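Local structure of putative phosphohistidine phosphatase SixA (Agrobacterium tumefaciens, 2RFL) at residues 89-101 with 112-126. The protein probably acts as a phosphohistidine phosphatase of the SixA type, a hydrolase of the histidine phosphatase superfamily. Residues are numbered along the deposited sequence; the frame is centred on the assembly and turned at random.
Sequences MYNARSETYLSLI and LVGHNPTMEATLEAM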
# COMPACT_ATOMS: atom_id res chain seq x y z
N MSE A 89 6.24 -10.86 1.64
CA MSE A 89 6.01 -9.43 1.85
C MSE A 89 6.04 -9.09 3.34
O MSE A 89 6.13 -7.92 3.71
CB MSE A 89 4.68 -9.00 1.23
CG MSE A 89 4.77 -8.64 -0.24
SE MSE A 89 3.10 -7.90 -0.93
CE MSE A 89 3.44 -6.01 -0.58
N TYR A 90 5.96 -10.11 4.18
CA TYR A 90 6.17 -9.94 5.61
C TYR A 90 7.60 -10.25 6.01
O TYR A 90 8.14 -11.30 5.65
CB TYR A 90 5.20 -10.83 6.40
CG TYR A 90 5.43 -10.82 7.89
CD1 TYR A 90 5.01 -9.75 8.67
CD2 TYR A 90 6.08 -11.87 8.53
CE1 TYR A 90 5.22 -9.73 10.04
CE2 TYR A 90 6.29 -11.86 9.89
CZ TYR A 90 5.86 -10.79 10.64
OH TYR A 90 6.07 -10.78 12.00
N ASN A 91 8.22 -9.34 6.75
CA ASN A 91 9.65 -9.43 7.04
C ASN A 91 10.48 -9.68 5.79
O ASN A 91 11.17 -10.69 5.69
CB ASN A 91 9.92 -10.52 8.08
CG ASN A 91 10.99 -10.12 9.08
OD1 ASN A 91 10.75 -9.32 9.98
ND2 ASN A 91 12.19 -10.67 8.91
N ALA A 92 10.40 -8.76 4.83
CA ALA A 92 11.00 -8.96 3.52
C ALA A 92 12.52 -8.93 3.59
O ALA A 92 13.10 -8.18 4.38
CB ALA A 92 10.49 -7.91 2.54
N ARG A 93 13.16 -9.77 2.79
CA ARG A 93 14.60 -9.70 2.57
C ARG A 93 15.06 -8.48 1.82
O ARG A 93 16.20 -8.11 1.88
CB ARG A 93 15.26 -11.01 2.11
CG ARG A 93 14.46 -12.06 1.41
CD ARG A 93 15.01 -13.52 1.62
NE ARG A 93 16.48 -13.73 1.58
CZ ARG A 93 17.12 -14.90 1.70
NH1 ARG A 93 16.44 -16.03 1.87
NH2 ARG A 93 18.44 -14.96 1.65
N SER A 94 14.13 -7.81 1.17
CA SER A 94 14.48 -6.74 0.26
C SER A 94 14.25 -5.41 0.94
O SER A 94 13.47 -5.32 1.88
CB SER A 94 13.67 -6.86 -1.03
OG SER A 94 12.41 -7.46 -0.76
N GLU A 95 14.96 -4.38 0.48
CA GLU A 95 14.72 -3.07 1.03
C GLU A 95 13.45 -2.48 0.45
O GLU A 95 12.85 -1.57 1.04
CB GLU A 95 15.93 -2.15 0.82
CG GLU A 95 16.47 -2.17 -0.60
CD GLU A 95 17.77 -1.43 -0.75
OE1 GLU A 95 17.80 -0.27 -0.27
OE2 GLU A 95 18.73 -1.99 -1.36
N THR A 96 13.02 -2.99 -0.70
CA THR A 96 11.83 -2.46 -1.39
C THR A 96 10.86 -3.53 -1.94
O THR A 96 11.08 -4.73 -1.84
CB THR A 96 12.20 -1.41 -2.46
OG1 THR A 96 12.77 -2.05 -3.59
CG2 THR A 96 13.18 -0.39 -1.89
N TYR A 97 9.74 -3.04 -2.45
CA TYR A 97 8.82 -3.92 -3.14
C TYR A 97 8.87 -3.67 -4.66
O TYR A 97 7.98 -4.10 -5.38
CB TYR A 97 7.40 -3.76 -2.60
CG TYR A 97 7.16 -4.16 -1.16
CD1 TYR A 97 7.46 -5.46 -0.67
CD2 TYR A 97 6.59 -3.24 -0.28
CE1 TYR A 97 7.21 -5.80 0.66
CE2 TYR A 97 6.31 -3.56 1.01
CZ TYR A 97 6.59 -4.82 1.50
OH TYR A 97 6.28 -5.05 2.84
N LEU A 98 9.86 -2.93 -5.13
CA LEU A 98 9.94 -2.52 -6.55
C LEU A 98 9.83 -3.67 -7.61
O LEU A 98 9.36 -3.48 -8.70
CB LEU A 98 11.21 -1.70 -6.79
CG LEU A 98 10.93 -0.20 -6.70
CD1 LEU A 98 12.17 0.57 -6.30
CD2 LEU A 98 10.40 0.35 -8.02
N SER A 99 10.33 -4.83 -7.28
CA SER A 99 10.31 -5.97 -8.15
C SER A 99 8.89 -6.55 -8.29
O SER A 99 8.50 -6.97 -9.37
CB SER A 99 11.27 -6.97 -7.60
OG SER A 99 12.57 -6.42 -7.65
N LEU A 100 8.12 -6.56 -7.21
CA LEU A 100 6.71 -6.91 -7.31
C LEU A 100 5.89 -6.02 -8.28
O LEU A 100 5.00 -6.49 -9.01
CB LEU A 100 6.10 -6.82 -5.93
CG LEU A 100 6.55 -7.90 -4.98
CD1 LEU A 100 5.56 -7.91 -3.88
CD2 LEU A 100 6.53 -9.22 -5.69
N ILE A 101 6.23 -4.74 -8.26
CA ILE A 101 5.65 -3.76 -9.13
C ILE A 101 5.98 -3.97 -10.60
O ILE A 101 5.07 -4.23 -11.38
CB ILE A 101 5.95 -2.35 -8.65
CG1 ILE A 101 5.21 -2.08 -7.33
CG2 ILE A 101 5.44 -1.33 -9.66
CD1 ILE A 101 5.64 -0.82 -6.64
N LEU A 112 0.13 -2.41 -3.75
CA LEU A 112 0.83 -3.24 -2.81
C LEU A 112 0.32 -2.97 -1.40
O LEU A 112 0.13 -1.83 -1.03
CB LEU A 112 2.35 -3.03 -2.92
CG LEU A 112 3.04 -3.31 -4.25
CD1 LEU A 112 4.47 -3.43 -3.88
CD2 LEU A 112 2.63 -4.59 -5.08
N VAL A 113 0.12 -4.03 -0.61
CA VAL A 113 -0.27 -3.91 0.81
C VAL A 113 0.76 -4.64 1.72
O VAL A 113 0.75 -5.85 1.89
CB VAL A 113 -1.73 -4.44 1.07
CG1 VAL A 113 -2.19 -4.27 2.56
CG2 VAL A 113 -2.71 -3.79 0.12
N GLY A 114 1.66 -3.86 2.31
CA GLY A 114 2.71 -4.40 3.19
C GLY A 114 3.10 -3.41 4.26
O GLY A 114 2.28 -2.59 4.68
N HIS A 115 4.37 -3.47 4.67
CA HIS A 115 4.83 -2.89 5.94
C HIS A 115 6.02 -1.97 5.76
O HIS A 115 6.80 -2.14 4.82
CB HIS A 115 5.28 -3.97 6.97
CG HIS A 115 4.49 -5.23 6.96
ND1 HIS A 115 3.81 -5.68 8.07
CD2 HIS A 115 4.33 -6.19 6.01
CE1 HIS A 115 3.24 -6.84 7.81
NE2 HIS A 115 3.53 -7.17 6.56
N ASN A 116 6.15 -1.03 6.69
CA ASN A 116 7.38 -0.27 6.94
C ASN A 116 8.50 -1.19 7.47
O ASN A 116 8.20 -2.16 8.15
CB ASN A 116 7.10 0.87 7.94
CG ASN A 116 6.69 2.19 7.25
OD1 ASN A 116 6.77 2.34 6.02
ND2 ASN A 116 6.29 3.15 8.06
N PRO A 117 9.79 -0.89 7.21
CA PRO A 117 10.40 0.19 6.42
C PRO A 117 10.27 -0.04 4.92
O PRO A 117 10.45 0.91 4.16
CB PRO A 117 11.90 0.09 6.76
CG PRO A 117 12.08 -1.02 7.60
CD PRO A 117 10.82 -1.75 7.81
N THR A 118 10.00 -1.28 4.51
CA THR A 118 9.91 -1.61 3.10
C THR A 118 8.95 -0.72 2.29
O THR A 118 9.26 -0.35 1.17
CB THR A 118 9.53 -3.06 2.91
OG1 THR A 118 10.05 -3.80 4.02
CG2 THR A 118 10.07 -3.61 1.59
N MSE A 119 7.80 -0.39 2.85
CA MSE A 119 6.83 0.45 2.15
C MSE A 119 7.38 1.87 1.92
O MSE A 119 7.41 2.36 0.78
CB MSE A 119 5.46 0.46 2.89
CG MSE A 119 4.24 0.92 2.02
SE MSE A 119 3.98 -0.03 0.27
CE MSE A 119 3.58 -1.84 0.93
N GLU A 120 7.81 2.52 3.01
CA GLU A 120 8.49 3.83 2.95
C GLU A 120 9.69 3.80 1.99
O GLU A 120 9.86 4.73 1.20
CB GLU A 120 8.91 4.33 4.35
CG GLU A 120 8.98 5.87 4.47
CD GLU A 120 9.17 6.40 5.93
OE1 GLU A 120 8.61 5.81 6.88
OE2 GLU A 120 9.88 7.42 6.11
N ALA A 121 10.49 2.74 2.03
CA ALA A 121 11.64 2.63 1.11
C ALA A 121 11.27 2.56 -0.38
O ALA A 121 11.91 3.17 -1.22
CB ALA A 121 12.52 1.48 1.49
N THR A 122 10.21 1.84 -0.67
CA THR A 122 9.64 1.79 -2.00
C THR A 122 9.19 3.13 -2.56
O THR A 122 9.47 3.45 -3.72
CB THR A 122 8.48 0.80 -2.00
OG1 THR A 122 8.88 -0.37 -1.25
CG2 THR A 122 8.13 0.41 -3.42
N LEU A 123 8.50 3.92 -1.75
CA LEU A 123 8.09 5.25 -2.22
C LEU A 123 9.32 6.10 -2.44
O LEU A 123 9.42 6.78 -3.46
CB LEU A 123 7.14 5.91 -1.22
CG LEU A 123 6.57 7.30 -1.49
CD1 LEU A 123 5.86 7.32 -2.84
CD2 LEU A 123 5.62 7.74 -0.35
N GLU A 124 10.26 6.03 -1.49
CA GLU A 124 11.50 6.78 -1.57
C GLU A 124 12.20 6.45 -2.90
O GLU A 124 12.56 7.35 -3.65
CB GLU A 124 12.42 6.54 -0.33
CG GLU A 124 13.61 7.51 -0.23
CD GLU A 124 14.78 7.08 0.71
OE1 GLU A 124 14.79 5.95 1.26
OE2 GLU A 124 15.71 7.91 0.88
N ALA A 125 12.35 5.15 -3.19
CA ALA A 125 12.98 4.65 -4.43
C ALA A 125 12.43 5.28 -5.67
O ALA A 125 13.16 5.49 -6.62
CB ALA A 125 12.81 3.14 -4.52
N MSE A 126 11.13 5.61 -5.64
CA MSE A 126 10.37 6.11 -6.77
C MSE A 126 10.32 7.64 -6.89
O MSE A 126 10.34 8.16 -7.98
CB MSE A 126 8.94 5.54 -6.75
CG MSE A 126 8.78 4.03 -6.69
SE MSE A 126 6.89 3.45 -6.32
CE MSE A 126 7.23 1.56 -6.38
O HOH W 1 8.32 -5.75 4.85
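The Y97 ring is sandwiched between T118 and the selenomethionine M89. The T118 methyl CG2 makes a CH-pi contact over the centre of one face, 3.6 Å from the ring centroid and 8° off the normal, and the M89 methyl CE lies 3.8 Å above the plane on the opposite face, carried there by the bend of its chain at chi3 (90°). Selenomethionine M119 adds a Met-aromatic contact, its SE at the ring edge 5.3 Å from the centroid. The hydroxyl end of the ring is held by the main chain just past strand 109-114: H115 N donates to Y97 OH at 3.1 Å, nearly straight at 174°. A water donates to the same hydroxyl and lies 2.7 Å from T118 OG1, linking the two side chains. This turn between strand 109-114 and helix 118-127, in the alpha-beta-alpha sandwich of the histidine phosphatases, carries H115, whose ring meets that of H16 and probably belongs to the phosphate pocket as in relatives. The edge of Y90 points at the H115 face in an offset T-shaped pair, CD1 3.5 Å from CE1 of the histidine. Further along, Y97 N, at the N-cap of helix 98-102, donates to T122 OG1 at 3.1 Å. As a second shell, S61 OG bonds H115 NE2, while Y90 OH is held by D28.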